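Local coordinates for protein quinone reductase (Klebsiella pneumoniae subsp. pneumoniae, PDB 4GI5) that binds flavin-adenine dinucleotide and probably works as an NAD(P)H:quinone oxidoreductase of the flavodoxin-like fold, at residues Ala30-Arg35 with Pro121-Ser126; Arg35-Ala40 with Ile172-Gly177; Gly189-Ile194 with Val215-Asp220. One frame throughout, in Å; residues are numbered along the deposited sequence. Where two conformers were deposited one is given.

Contact 1: Ala30-Arg35 with Pro121-Ser126; sequences AHPEPR and PLWWFS. With FAD (flavin-adenine dinucleotide), chain H.
Pro121, Trp123 and His31 bury most of the surface where two loops of the flavodoxin-like fold meet, each following the C-terminal end of a parallel strand. Pro121 points its ring at the other loop: CD sits 3.2 Å from Ala30 O, and CG packs against CD2 of the His31 imidazole. The same CG lies over one face of the Trp123 indole, near its rim, while the flavin's dimethylbenzene end covers the opposite face, with Trp123 CD1 3.4 Å from FAD C8. At its far end the indole touches the other loop again, CH2 lying 4.1 Å from Pro32 CD. His31 turns its CG away from the backbone N (chi1 -164°), which carries the ring to the FAD diphosphate. The ring is held in plane from both nitrogens: Glu33 N donates to ND1, and NE2 donates to FAD O2P (2.8 Å). Trp123 to Ser126 form a type I' turn. Phe125 N donates to FAD O4, which also sits over the centre of the Phe125 ring, and Trp124 N points almost straight at FAD N5, 2.8 Å away at 172°.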
loop_
_atom_site.group_PDB
_atom_site.type_symbol
_atom_site.label_atom_id
_atom_site.label_comp_id
_atom_site.label_asym_id
_atom_site.label_seq_id
_atom_site.Cartn_x
_atom_site.Cartn_y
_atom_site.Cartn_z
ATOM N N ALA B 30 13.508 5.013 -0.421
ATOM C CA ALA B 30 12.911 4.881 -1.734
ATOM C C ALA B 30 12.649 6.192 -2.425
ATOM O O ALA B 30 11.627 6.802 -2.242
ATOM C CB ALA B 30 11.591 4.081 -1.614
ATOM N N HIS B 31 13.626 6.678 -3.234
ATOM C CA HIS B 31 13.360 7.811 -4.108
ATOM C C HIS B 31 14.319 7.677 -5.263
ATOM O O HIS B 31 15.480 7.396 -5.014
ATOM C CB HIS B 31 13.570 9.167 -3.408
ATOM C CG HIS B 31 12.932 10.277 -4.161
ATOM N ND1 HIS B 31 13.386 10.719 -5.394
ATOM C CD2 HIS B 31 11.791 10.991 -3.915
ATOM C CE1 HIS B 31 12.637 11.700 -5.816
ATOM N NE2 HIS B 31 11.638 11.858 -4.962
ATOM N N PRO B 32 13.803 7.847 -6.488
ATOM C CA PRO B 32 14.638 7.690 -7.669
ATOM C C PRO B 32 15.681 8.829 -7.936
ATOM O O PRO B 32 16.675 8.604 -8.613
ATOM C CB PRO B 32 13.601 7.694 -8.770
ATOM C CG PRO B 32 12.464 8.394 -8.359
ATOM C CD PRO B 32 12.401 8.050 -6.853
ATOM N N GLU B 33 15.575 9.953 -7.263
ATOM C CA GLU B 33 16.445 11.130 -7.588
ATOM C C GLU B 33 17.207 11.628 -6.381
ATOM O O GLU B 33 16.683 12.130 -5.391
ATOM C CB GLU B 33 15.618 12.228 -8.234
ATOM C CG GLU B 33 16.325 13.605 -8.424
ATOM C CD GLU B 33 17.628 13.468 -9.231
ATOM O OE1 GLU B 33 17.499 12.879 -10.311
ATOM O OE2 GLU B 33 18.669 13.899 -8.704
ATOM N N PRO B 34 18.556 11.556 -6.431
ATOM C CA PRO B 34 19.378 11.919 -5.321
ATOM C C PRO B 34 19.335 13.362 -4.947
ATOM O O PRO B 34 19.576 13.730 -3.792
ATOM C CB PRO B 34 20.830 11.535 -5.795
ATOM C CG PRO B 34 20.631 10.738 -7.005
ATOM C CD PRO B 34 19.273 10.859 -7.527
ATOM N N ARG B 35 19.018 14.262 -5.921
ATOM C CA ARG B 35 18.865 15.710 -5.608
ATOM C C ARG B 35 17.453 16.162 -5.143
ATOM O O ARG B 35 17.195 17.317 -4.941
ATOM C CB ARG B 35 19.289 16.550 -6.847
ATOM C CG ARG B 35 20.762 16.245 -7.228
ATOM C CD ARG B 35 21.054 16.925 -8.595
ATOM N NE ARG B 35 20.912 18.362 -8.376
ATOM C CZ ARG B 35 20.876 19.211 -9.438
ATOM N NH1 ARG B 35 20.987 18.751 -10.606
ATOM N NH2 ARG B 35 20.747 20.470 -9.268
ATOM N N PRO B 121 8.544 9.224 -0.198
ATOM C CA PRO B 121 7.404 10.086 -0.541
ATOM C C PRO B 121 6.128 9.241 -0.524
ATOM O O PRO B 121 6.146 8.080 -0.964
ATOM C CB PRO B 121 7.728 10.544 -1.974
ATOM C CG PRO B 121 8.509 9.358 -2.505
ATOM C CD PRO B 121 9.294 8.780 -1.392
ATOM N N LEU B 122 5.052 9.831 -0.065
ATOM C CA LEU B 122 3.730 9.213 -0.167
ATOM C C LEU B 122 3.299 9.223 -1.592
ATOM O O LEU B 122 3.146 10.302 -2.206
ATOM C CB LEU B 122 2.762 9.964 0.786
ATOM C CG LEU B 122 1.482 9.170 1.043
ATOM C CD1 LEU B 122 1.705 7.893 1.811
ATOM C CD2 LEU B 122 0.571 10.101 1.786
ATOM N N TRP B 123 3.125 8.043 -2.196
ATOM C CA TRP B 123 2.711 7.939 -3.596
ATOM C C TRP B 123 1.393 7.096 -3.576
ATOM O O TRP B 123 1.429 5.914 -3.162
ATOM C CB TRP B 123 3.744 7.230 -4.482
ATOM C CG TRP B 123 4.886 8.110 -4.913
ATOM C CD1 TRP B 123 5.123 9.402 -4.609
ATOM C CD2 TRP B 123 6.042 7.662 -5.699
ATOM N NE1 TRP B 123 6.323 9.841 -5.237
ATOM C CE2 TRP B 123 6.900 8.774 -5.866
ATOM C CE3 TRP B 123 6.367 6.488 -6.297
ATOM C CZ2 TRP B 123 8.078 8.672 -6.586
ATOM C CZ3 TRP B 123 7.578 6.358 -6.997
ATOM C CH2 TRP B 123 8.383 7.475 -7.153
ATOM N N TRP B 124 0.316 7.762 -3.959
ATOM C CA TRP B 124 -0.989 7.058 -3.993
ATOM C C TRP B 124 -1.281 6.416 -2.661
ATOM O O TRP B 124 -1.648 5.253 -2.550
ATOM C CB TRP B 124 -1.061 6.087 -5.193
ATOM C CG TRP B 124 -1.049 6.870 -6.455
ATOM C CD1 TRP B 124 0.002 6.973 -7.328
ATOM C CD2 TRP B 124 -2.089 7.696 -6.974
ATOM N NE1 TRP B 124 -0.320 7.868 -8.339
ATOM C CE2 TRP B 124 -1.613 8.307 -8.144
ATOM C CE3 TRP B 124 -3.415 8.011 -6.538
ATOM C CZ2 TRP B 124 -2.350 9.243 -8.837
ATOM C CZ3 TRP B 124 -4.159 8.914 -7.268
ATOM C CH2 TRP B 124 -3.595 9.563 -8.401
ATOM N N PHE B 125 -1.070 7.231 -1.670
ATOM C CA PHE B 125 -1.434 6.919 -0.282
ATOM C C PHE B 125 -0.782 5.705 0.293
ATOM O O PHE B 125 -1.317 5.077 1.259
ATOM C CB PHE B 125 -3.015 6.831 -0.176
ATOM C CG PHE B 125 -3.695 8.066 -0.680
ATOM C CD1 PHE B 125 -3.622 9.227 0.060
ATOM C CD2 PHE B 125 -4.243 8.172 -1.912
ATOM C CE1 PHE B 125 -4.127 10.402 -0.391
ATOM C CE2 PHE B 125 -4.721 9.361 -2.435
ATOM C CZ PHE B 125 -4.679 10.526 -1.677
ATOM N N SER B 126 0.435 5.418 -0.179
ATOM C CA SER B 126 1.065 4.193 0.171
ATOM C C SER B 126 2.578 4.343 -0.123
ATOM O O SER B 126 3.031 5.405 -0.576
ATOM C CB SER B 126 0.398 3.032 -0.577
ATOM O OG SER B 126 0.325 3.290 -1.978
HETATM P PA FAD H . 10.966 16.923 -4.991
HETATM O O1A FAD H . 12.320 16.392 -5.221
HETATM O O2A FAD H . 9.944 17.088 -6.015
HETATM O O5B FAD H . 11.078 18.402 -4.298
HETATM C C5B FAD H . 9.994 19.129 -3.686
HETATM C C4B FAD H . 10.436 20.536 -3.452
HETATM O O4B FAD H . 11.367 20.532 -2.393
HETATM C C3B FAD H . 11.017 21.196 -4.679
HETATM O O3B FAD H . 10.381 22.464 -4.756
HETATM C C2B FAD H . 12.448 21.321 -4.243
HETATM O O2B FAD H . 13.170 22.384 -4.917
HETATM C C1B FAD H . 12.451 21.485 -2.760
HETATM N N9A FAD H . 13.766 21.089 -2.186
HETATM C C8A FAD H . 14.656 20.005 -2.511
HETATM N N7A FAD H . 15.750 20.022 -1.784
HETATM C C5A FAD H . 15.587 21.194 -1.106
HETATM C C6A FAD H . 16.420 21.982 -0.197
HETATM N N6A FAD H . 17.528 21.386 0.102
HETATM N N1A FAD H . 15.980 23.163 0.360
HETATM C C2A FAD H . 14.777 23.629 0.046
HETATM N N3A FAD H . 13.959 22.951 -0.847
HETATM C C4A FAD H . 14.370 21.828 -1.321
HETATM N N1 FAD H . 0.894 13.366 -2.198
HETATM C C2 FAD H . -0.040 13.054 -1.274
HETATM O O2 FAD H . -0.315 13.857 -0.283
HETATM N N3 FAD H . -0.749 11.871 -1.340
HETATM C C4 FAD H . -0.636 11.033 -2.388
HETATM O O4 FAD H . -1.210 9.936 -2.401
HETATM C C4X FAD H . 0.332 11.369 -3.398
HETATM N N5 FAD H . 0.541 10.517 -4.446
HETATM C C5X FAD H . 1.579 10.792 -5.376
HETATM C C6 FAD H . 1.851 9.937 -6.333
HETATM C C7 FAD H . 2.934 10.120 -7.189
HETATM C C7M FAD H . 3.236 9.133 -8.256
HETATM C C8 FAD H . 3.699 11.307 -7.086
HETATM C C8M FAD H . 4.824 11.551 -8.055
HETATM C C9 FAD H . 3.422 12.221 -6.119
HETATM C C9A FAD H . 2.357 11.973 -5.205
HETATM N N10 FAD H . 2.127 12.796 -4.125
HETATM C C10 FAD H . 1.134 12.523 -3.194
HETATM C "C1'" FAD H . 2.952 13.985 -3.864
HETATM C "C2'" FAD H . 4.236 13.454 -3.225
HETATM O "O2'" FAD H . 4.109 12.902 -1.911
HETATM C "C3'" FAD H . 5.322 14.577 -3.160
HETATM O "O3'" FAD H . 5.581 14.873 -4.557
HETATM C "C4'" FAD H . 6.645 14.137 -2.520
HETATM O "O4'" FAD H . 6.454 13.992 -1.149
HETATM C "C5'" FAD H . 7.710 15.254 -2.686
HETATM O "O5'" FAD H . 8.932 14.756 -2.247
HETATM P P FAD H . 10.129 14.626 -3.367
HETATM O O1P FAD H . 11.331 14.153 -2.647
HETATM O O2P FAD H . 9.739 13.872 -4.558
HETATM O O3P FAD H . 10.250 16.202 -3.703
#

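Contact 2: Arg35-Ala40 with Ile172-Gly177; sequences RSLNGA and IVTAGG. With FAD (flavin-adenine dinucleotide), chain H.
Asn38 and Thr174 approach from opposite directions, the amide from the first turn of helix 37-51 and the hydroxyl from the end of strand 168-174. ND2 of Asn38 donates to Thr174 OG1 (2.9 Å, 162°), which lies close to the amide plane, and its other N-H goes to FAD O1P at 169°. Both amide hydrogens are thus used, which fixes the rotation of the group. A water lies within hydrogen-bonding distance of both Asn38 OD1 and Ile172 O. Thr174 OG1 and FAD O4' share a hydrogen bond (2.8 Å). Beside this polar pair, Leu37 CD2 packs loosely on Thr174 CG2, 4.3 Å away. Ser36 caps the helix by accepting from Gly39 N, and the backbone amides of Leu37 and Asn38 donate to FAD O1A and O1P. Further along, Gly176 N donates to FAD N1 and Gly177 N to FAD O2 (2.8 Å). A diphosphate at a helix N-terminus, with the flavin over loops at the strand ends, marks a flavodoxin-like fold adapted to FAD, as in the NAD(P)H dehydrogenase (quinone) family.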
loop_
_atom_site.group_PDB
_atom_site.type_symbol
_atom_site.label_atom_id
_atom_site.label_comp_id
_atom_site.label_asym_id
_atom_site.label_seq_id
_atom_site.Cartn_x
_atom_site.Cartn_y
_atom_site.Cartn_z
ATOM N N ARG B 35 19.018 14.262 -5.921
ATOM C CA ARG B 35 18.865 15.710 -5.608
ATOM C C ARG B 35 17.453 16.162 -5.143
ATOM O O ARG B 35 17.195 17.317 -4.941
ATOM C CB ARG B 35 19.289 16.550 -6.847
ATOM C CG ARG B 35 20.762 16.245 -7.228
ATOM C CD ARG B 35 21.054 16.925 -8.595
ATOM N NE ARG B 35 20.912 18.362 -8.376
ATOM C CZ ARG B 35 20.876 19.211 -9.438
ATOM N NH1 ARG B 35 20.987 18.751 -10.606
ATOM N NH2 ARG B 35 20.747 20.470 -9.268
ATOM N N SER B 36 16.556 15.173 -4.891
ATOM C CA SER B 36 15.200 15.460 -4.454
ATOM C C SER B 36 15.176 15.958 -3.067
ATOM O O SER B 36 16.169 15.882 -2.316
ATOM C CB SER B 36 14.433 14.081 -4.440
ATOM O OG SER B 36 15.006 13.087 -3.614
ATOM N N LEU B 37 14.036 16.475 -2.644
ATOM C CA LEU B 37 13.794 16.741 -1.262
ATOM C C LEU B 37 14.114 15.551 -0.385
ATOM O O LEU B 37 14.758 15.618 0.662
ATOM C CB LEU B 37 12.342 17.251 -1.140
ATOM C CG LEU B 37 11.954 17.504 0.314
ATOM C CD1 LEU B 37 12.676 18.681 0.978
ATOM C CD2 LEU B 37 10.466 17.785 0.428
ATOM N N ASN B 38 13.568 14.376 -0.745
ATOM C CA ASN B 38 13.885 13.165 -0.019
ATOM C C ASN B 38 15.407 12.847 0.066
ATOM O O ASN B 38 15.911 12.463 1.109
ATOM C CB ASN B 38 13.158 11.946 -0.613
ATOM C CG ASN B 38 11.797 11.754 0.050
ATOM O OD1 ASN B 38 11.726 11.082 1.077
ATOM N ND2 ASN B 38 10.792 12.423 -0.442
ATOM N N GLY B 39 16.075 13.049 -1.030
ATOM C CA GLY B 39 17.507 12.839 -1.015
ATOM C C GLY B 39 18.193 13.762 0.015
ATOM O O GLY B 39 19.167 13.351 0.729
ATOM N N ALA B 40 17.787 15.012 0.030
ATOM C CA ALA B 40 18.311 15.995 1.005
ATOM C C ALA B 40 18.072 15.579 2.431
ATOM O O ALA B 40 18.910 15.720 3.336
ATOM C CB ALA B 40 17.784 17.383 0.705
ATOM N N ILE B 172 9.384 7.988 7.856
ATOM C CA ILE B 172 9.555 9.363 7.501
ATOM C C ILE B 172 8.952 9.550 6.146
ATOM O O ILE B 172 9.370 8.968 5.192
ATOM C CB ILE B 172 11.047 9.759 7.448
ATOM C CG1 ILE B 172 11.745 9.582 8.773
ATOM C CG2 ILE B 172 11.142 11.209 6.992
ATOM C CD1 ILE B 172 13.280 9.760 8.639
ATOM N N VAL B 173 7.861 10.256 6.071
ATOM C CA VAL B 173 7.025 10.400 4.898
ATOM C C VAL B 173 6.848 11.849 4.504
ATOM O O VAL B 173 6.533 12.720 5.284
ATOM C CB VAL B 173 5.617 9.854 5.207
ATOM C CG1 VAL B 173 4.706 9.930 3.969
ATOM C CG2 VAL B 173 5.774 8.427 5.741
ATOM N N THR B 174 6.996 12.126 3.218
ATOM C CA THR B 174 6.674 13.408 2.660
ATOM C C THR B 174 5.430 13.320 1.795
ATOM O O THR B 174 5.334 12.394 0.990
ATOM C CB THR B 174 7.839 13.968 1.746
ATOM O OG1 THR B 174 8.216 12.965 0.807
ATOM C CG2 THR B 174 9.133 14.318 2.562
ATOM N N ALA B 175 4.526 14.263 1.937
ATOM C CA ALA B 175 3.252 14.257 1.240
ATOM C C ALA B 175 3.016 15.580 0.549
ATOM O O ALA B 175 3.359 16.673 1.085
ATOM C CB ALA B 175 2.126 13.949 2.235
ATOM N N GLY B 176 2.421 15.514 -0.619
ATOM C CA GLY B 176 2.039 16.748 -1.302
ATOM C C GLY B 176 0.828 17.442 -0.747
ATOM O O GLY B 176 0.741 18.680 -0.810
ATOM N N GLY B 177 -0.124 16.688 -0.195
ATOM C CA GLY B 177 -1.358 17.305 0.313
ATOM C C GLY B 177 -1.096 18.114 1.602
ATOM O O GLY B 177 -0.062 17.984 2.320
HETATM P PA FAD H . 10.966 16.923 -4.991
HETATM O O1A FAD H . 12.320 16.392 -5.221
HETATM O O2A FAD H . 9.944 17.088 -6.015
HETATM O O5B FAD H . 11.078 18.402 -4.298
HETATM C C5B FAD H . 9.994 19.129 -3.686
HETATM C C4B FAD H . 10.436 20.536 -3.452
HETATM O O4B FAD H . 11.367 20.532 -2.393
HETATM C C3B FAD H . 11.017 21.196 -4.679
HETATM O O3B FAD H . 10.381 22.464 -4.756
HETATM C C2B FAD H . 12.448 21.321 -4.243
HETATM O O2B FAD H . 13.170 22.384 -4.917
HETATM C C1B FAD H . 12.451 21.485 -2.760
HETATM N N9A FAD H . 13.766 21.089 -2.186
HETATM C C8A FAD H . 14.656 20.005 -2.511
HETATM N N7A FAD H . 15.750 20.022 -1.784
HETATM C C5A FAD H . 15.587 21.194 -1.106
HETATM C C6A FAD H . 16.420 21.982 -0.197
HETATM N N6A FAD H . 17.528 21.386 0.102
HETATM N N1A FAD H . 15.980 23.163 0.360
HETATM C C2A FAD H . 14.777 23.629 0.046
HETATM N N3A FAD H . 13.959 22.951 -0.847
HETATM C C4A FAD H . 14.370 21.828 -1.321
HETATM N N1 FAD H . 0.894 13.366 -2.198
HETATM C C2 FAD H . -0.040 13.054 -1.274
HETATM O O2 FAD H . -0.315 13.857 -0.283
HETATM N N3 FAD H . -0.749 11.871 -1.340
HETATM C C4 FAD H . -0.636 11.033 -2.388
HETATM O O4 FAD H . -1.210 9.936 -2.401
HETATM C C4X FAD H . 0.332 11.369 -3.398
HETATM N N5 FAD H . 0.541 10.517 -4.446
HETATM C C5X FAD H . 1.579 10.792 -5.376
HETATM C C6 FAD H . 1.851 9.937 -6.333
HETATM C C7 FAD H . 2.934 10.120 -7.189
HETATM C C7M FAD H . 3.236 9.133 -8.256
HETATM C C8 FAD H . 3.699 11.307 -7.086
HETATM C C8M FAD H . 4.824 11.551 -8.055
HETATM C C9 FAD H . 3.422 12.221 -6.119
HETATM C C9A FAD H . 2.357 11.973 -5.205
HETATM N N10 FAD H . 2.127 12.796 -4.125
HETATM C C10 FAD H . 1.134 12.523 -3.194
HETATM C "C1'" FAD H . 2.952 13.985 -3.864
HETATM C "C2'" FAD H . 4.236 13.454 -3.225
HETATM O "O2'" FAD H . 4.109 12.902 -1.911
HETATM C "C3'" FAD H . 5.322 14.577 -3.160
HETATM O "O3'" FAD H . 5.581 14.873 -4.557
HETATM C "C4'" FAD H . 6.645 14.137 -2.520
HETATM O "O4'" FAD H . 6.454 13.992 -1.149
HETATM C "C5'" FAD H . 7.710 15.254 -2.686
HETATM O "O5'" FAD H . 8.932 14.756 -2.247
HETATM P P FAD H . 10.129 14.626 -3.367
HETATM O O1P FAD H . 11.331 14.153 -2.647
HETATM O O2P FAD H . 9.739 13.872 -4.558
HETATM O O3P FAD H . 10.250 16.202 -3.703
HETATM O O HOH W 1 10.134 11.218 3.365
#

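Contact 3: Gly189-Ile194 with Val215-Asp220; sequences GPIDDI and VFYRTD. With FAD (flavin-adenine dinucleotide), chain H.
Ile191 meets Tyr217 head on, its branch point against the phenol oxygen: CG2 is 3.5 Å from Tyr217 OH, and CB and CG1 are scarcely farther. Across this contact the oxygen meets carbon atoms alone. A chi1 of -170° swings CG1 of Ile191 away from its backbone N and toward the strand, where it packs on Val215 CG2 at 4.2 Å, a looser apolar touch. These three residues make up the whole meeting of the two segments, and each remains partly exposed. The contact joins the short helix 191-194, which starts after Pro190 with Ile194 N bonded to Pro190 O, to strand 209-216, an outermost strand of the parallel sheet in this flavodoxin-like fold. Tyr182, an FAD-binding residue, also packs on Ile191. On the solvent side Asp192 is exposed, and Arg218 lies over Trp178 in a cation-pi contact. The Asp193 carboxylate hydrogen-bonds glycerol, probably from the crystallisation liquor. Past Arg218 the chain turns to the cofactor. Thr219 OG1 shares a hydrogen bond with FAD O4' (3.1 Å). Asp220 OD1 takes a short one, 2.5 Å, from the ribityl hydroxyl FAD O3'.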
loop_
_atom_site.group_PDB
_atom_site.type_symbol
_atom_site.label_atom_id
_atom_site.label_comp_id
_atom_site.label_asym_id
_atom_site.label_seq_id
_atom_site.Cartn_x
_atom_site.Cartn_y
_atom_site.Cartn_z
ATOM N N GLY B 189 -8.545 10.917 4.308
ATOM C CA GLY B 189 -8.507 10.047 5.453
ATOM C C GLY B 189 -7.517 10.468 6.507
ATOM O O GLY B 189 -6.521 11.113 6.178
ATOM N N PRO B 190 -7.753 10.146 7.767
ATOM C CA PRO B 190 -6.785 10.588 8.781
ATOM C C PRO B 190 -5.433 9.934 8.510
ATOM O O PRO B 190 -5.342 8.713 8.189
ATOM C CB PRO B 190 -7.347 10.057 10.101
ATOM C CG PRO B 190 -8.858 9.851 9.799
ATOM C CD PRO B 190 -8.814 9.352 8.340
ATOM N N ILE B 191 -4.341 10.720 8.590
ATOM C CA ILE B 191 -3.013 10.119 8.285
ATOM C C ILE B 191 -2.707 8.853 9.008
ATOM O O ILE B 191 -2.145 7.930 8.408
ATOM C CB ILE B 191 -1.901 11.140 8.471
ATOM C CG1 ILE B 191 -0.521 10.675 7.946
ATOM C CG2 ILE B 191 -1.820 11.597 9.931
ATOM C CD1 ILE B 191 -0.481 10.421 6.487
ATOM N N ASP B 192 -3.025 8.722 10.313
ATOM C CA ASP B 192 -2.699 7.526 11.022
ATOM C C ASP B 192 -3.531 6.289 10.592
ATOM O O ASP B 192 -3.078 5.164 10.728
ATOM C CB ASP B 192 -2.835 7.757 12.527
ATOM C CG ASP B 192 -1.846 8.810 13.054
ATOM O OD1 ASP B 192 -0.765 8.959 12.615
ATOM O OD2 ASP B 192 -2.372 9.639 13.768
ATOM N N ASP B 193 -4.718 6.534 10.029
ATOM C CA ASP B 193 -5.499 5.441 9.520
ATOM C C ASP B 193 -4.965 5.035 8.155
ATOM O O ASP B 193 -4.933 3.828 7.839
ATOM C CB ASP B 193 -6.967 5.908 9.420
ATOM C CG ASP B 193 -7.656 6.110 10.778
ATOM O OD1 ASP B 193 -7.231 5.579 11.766
ATOM O OD2 ASP B 193 -8.724 6.734 10.724
ATOM N N ILE B 194 -4.634 5.982 7.247
ATOM C CA ILE B 194 -4.025 5.623 5.983
ATOM C C ILE B 194 -2.688 4.867 6.142
ATOM O O ILE B 194 -2.436 3.928 5.417
ATOM C CB ILE B 194 -3.671 6.946 5.186
ATOM C CG1 ILE B 194 -4.961 7.635 4.866
ATOM C CG2 ILE B 194 -2.722 6.687 3.964
ATOM C CD1 ILE B 194 -5.936 6.876 4.019
ATOM N N VAL B 215 5.785 12.929 9.520
ATOM C CA VAL B 215 5.142 13.261 8.262
ATOM C C VAL B 215 5.177 14.760 7.966
ATOM O O VAL B 215 4.779 15.606 8.800
ATOM C CB VAL B 215 3.655 12.818 8.243
ATOM C CG1 VAL B 215 3.007 13.048 6.891
ATOM C CG2 VAL B 215 3.575 11.370 8.674
ATOM N N PHE B 216 5.716 15.072 6.793
ATOM C CA PHE B 216 5.753 16.407 6.283
ATOM C C PHE B 216 4.689 16.629 5.201
ATOM O O PHE B 216 4.489 15.803 4.303
ATOM C CB PHE B 216 7.115 16.710 5.684
ATOM C CG PHE B 216 8.260 16.604 6.656
ATOM C CD1 PHE B 216 8.242 17.291 7.902
ATOM C CD2 PHE B 216 9.291 15.753 6.435
ATOM C CE1 PHE B 216 9.311 17.219 8.781
ATOM C CE2 PHE B 216 10.383 15.701 7.363
ATOM C CZ PHE B 216 10.393 16.414 8.470
ATOM N N TYR B 217 3.997 17.790 5.256
ATOM C CA TYR B 217 2.924 18.096 4.332
ATOM C C TYR B 217 3.270 19.231 3.396
ATOM O O TYR B 217 4.244 20.005 3.662
ATOM C CB TYR B 217 1.701 18.467 5.118
ATOM C CG TYR B 217 1.258 17.347 5.968
ATOM C CD1 TYR B 217 0.462 16.276 5.463
ATOM C CD2 TYR B 217 1.580 17.319 7.339
ATOM C CE1 TYR B 217 0.080 15.300 6.315
ATOM C CE2 TYR B 217 1.140 16.287 8.149
ATOM C CZ TYR B 217 0.395 15.246 7.548
ATOM O OH TYR B 217 -0.020 14.200 8.402
ATOM N N ARG B 218 2.528 19.382 2.320
ATOM C CA ARG B 218 2.735 20.427 1.332
ATOM C C ARG B 218 4.133 20.465 0.817
ATOM O O ARG B 218 4.723 21.511 0.635
ATOM C CB ARG B 218 2.368 21.830 1.883
ATOM C CG ARG B 218 1.000 21.928 2.335
ATOM C CD ARG B 218 0.536 23.447 2.545
ATOM N NE ARG B 218 0.468 24.215 1.295
ATOM C CZ ARG B 218 -0.270 25.349 1.172
ATOM N NH1 ARG B 218 -0.965 25.837 2.217
ATOM N NH2 ARG B 218 -0.343 25.986 0.015
ATOM N N THR B 219 4.694 19.312 0.550
ATOM C CA THR B 219 6.104 19.233 0.276
ATOM C C THR B 219 6.509 19.651 -1.115
ATOM O O THR B 219 7.710 19.932 -1.288
ATOM C CB THR B 219 6.697 17.873 0.546
ATOM O OG1 THR B 219 6.036 16.903 -0.218
ATOM C CG2 THR B 219 6.552 17.629 2.063
ATOM N N ASP B 220 5.598 19.670 -2.084
ATOM C CA ASP B 220 5.958 20.017 -3.429
ATOM C C ASP B 220 6.402 21.498 -3.560
ATOM O O ASP B 220 7.086 21.779 -4.514
ATOM C CB ASP B 220 4.824 19.710 -4.436
ATOM C CG ASP B 220 4.467 18.158 -4.486
ATOM O OD1 ASP B 220 5.368 17.405 -4.754
ATOM O OD2 ASP B 220 3.256 17.773 -4.378
HETATM P PA FAD H . 10.966 16.923 -4.991
HETATM O O1A FAD H . 12.320 16.392 -5.221
HETATM O O2A FAD H . 9.944 17.088 -6.015
HETATM O O5B FAD H . 11.078 18.402 -4.298
HETATM C C5B FAD H . 9.994 19.129 -3.686
HETATM C C4B FAD H . 10.436 20.536 -3.452
HETATM O O4B FAD H . 11.367 20.532 -2.393
HETATM C C3B FAD H . 11.017 21.196 -4.679
HETATM O O3B FAD H . 10.381 22.464 -4.756
HETATM C C2B FAD H . 12.448 21.321 -4.243
HETATM O O2B FAD H . 13.170 22.384 -4.917
HETATM C C1B FAD H . 12.451 21.485 -2.760
HETATM N N9A FAD H . 13.766 21.089 -2.186
HETATM C C8A FAD H . 14.656 20.005 -2.511
HETATM N N7A FAD H . 15.750 20.022 -1.784
HETATM C C5A FAD H . 15.587 21.194 -1.106
HETATM C C6A FAD H . 16.420 21.982 -0.197
HETATM N N6A FAD H . 17.528 21.386 0.102
HETATM N N1A FAD H . 15.980 23.163 0.360
HETATM C C2A FAD H . 14.777 23.629 0.046
HETATM N N3A FAD H . 13.959 22.951 -0.847
HETATM C C4A FAD H . 14.370 21.828 -1.321
HETATM N N1 FAD H . 0.894 13.366 -2.198
HETATM C C2 FAD H . -0.040 13.054 -1.274
HETATM O O2 FAD H . -0.315 13.857 -0.283
HETATM N N3 FAD H . -0.749 11.871 -1.340
HETATM C C4 FAD H . -0.636 11.033 -2.388
HETATM O O4 FAD H . -1.210 9.936 -2.401
HETATM C C4X FAD H . 0.332 11.369 -3.398
HETATM N N5 FAD H . 0.541 10.517 -4.446
HETATM C C5X FAD H . 1.579 10.792 -5.376
HETATM C C6 FAD H . 1.851 9.937 -6.333
HETATM C C7 FAD H . 2.934 10.120 -7.189
HETATM C C7M FAD H . 3.236 9.133 -8.256
HETATM C C8 FAD H . 3.699 11.307 -7.086
HETATM C C8M FAD H . 4.824 11.551 -8.055
HETATM C C9 FAD H . 3.422 12.221 -6.119
HETATM C C9A FAD H . 2.357 11.973 -5.205
HETATM N N10 FAD H . 2.127 12.796 -4.125
HETATM C C10 FAD H . 1.134 12.523 -3.194
HETATM C "C1'" FAD H . 2.952 13.985 -3.864
HETATM C "C2'" FAD H . 4.236 13.454 -3.225
HETATM O "O2'" FAD H . 4.109 12.902 -1.911
HETATM C "C3'" FAD H . 5.322 14.577 -3.160
HETATM O "O3'" FAD H . 5.581 14.873 -4.557
HETATM C "C4'" FAD H . 6.645 14.137 -2.520
HETATM O "O4'" FAD H . 6.454 13.992 -1.149
HETATM C "C5'" FAD H . 7.710 15.254 -2.686
HETATM O "O5'" FAD H . 8.932 14.756 -2.247
HETATM P P FAD H . 10.129 14.626 -3.367
HETATM O O1P FAD H . 11.331 14.153 -2.647
HETATM O O2P FAD H . 9.739 13.872 -4.558
HETATM O O3P FAD H . 10.250 16.202 -3.703
#

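Overall arrangement
From the N terminus, strand 24-29 runs into the loop of contact 1, which closes a long excursion by meeting the loop after strand 115-121. Contact 2 starts where that first segment ends, sharing Arg35, and spans from helix 37-51 to strand 168-174; the two contacts cross along the chain, and Leu122 N lies 2.8 Å from Thr174 O, a probable hydrogen bond between them. Contact 3 follows in series, closing a short loop between helix 191-194 and an outermost strand, 209-216, which neighbours strand 168-174 in the parallel sheet. Together they tie the ends of four neighbouring strands, 24-29, 115-121, 168-174 and 209-216, round one FAD, and all three contacts also reach the second subunit.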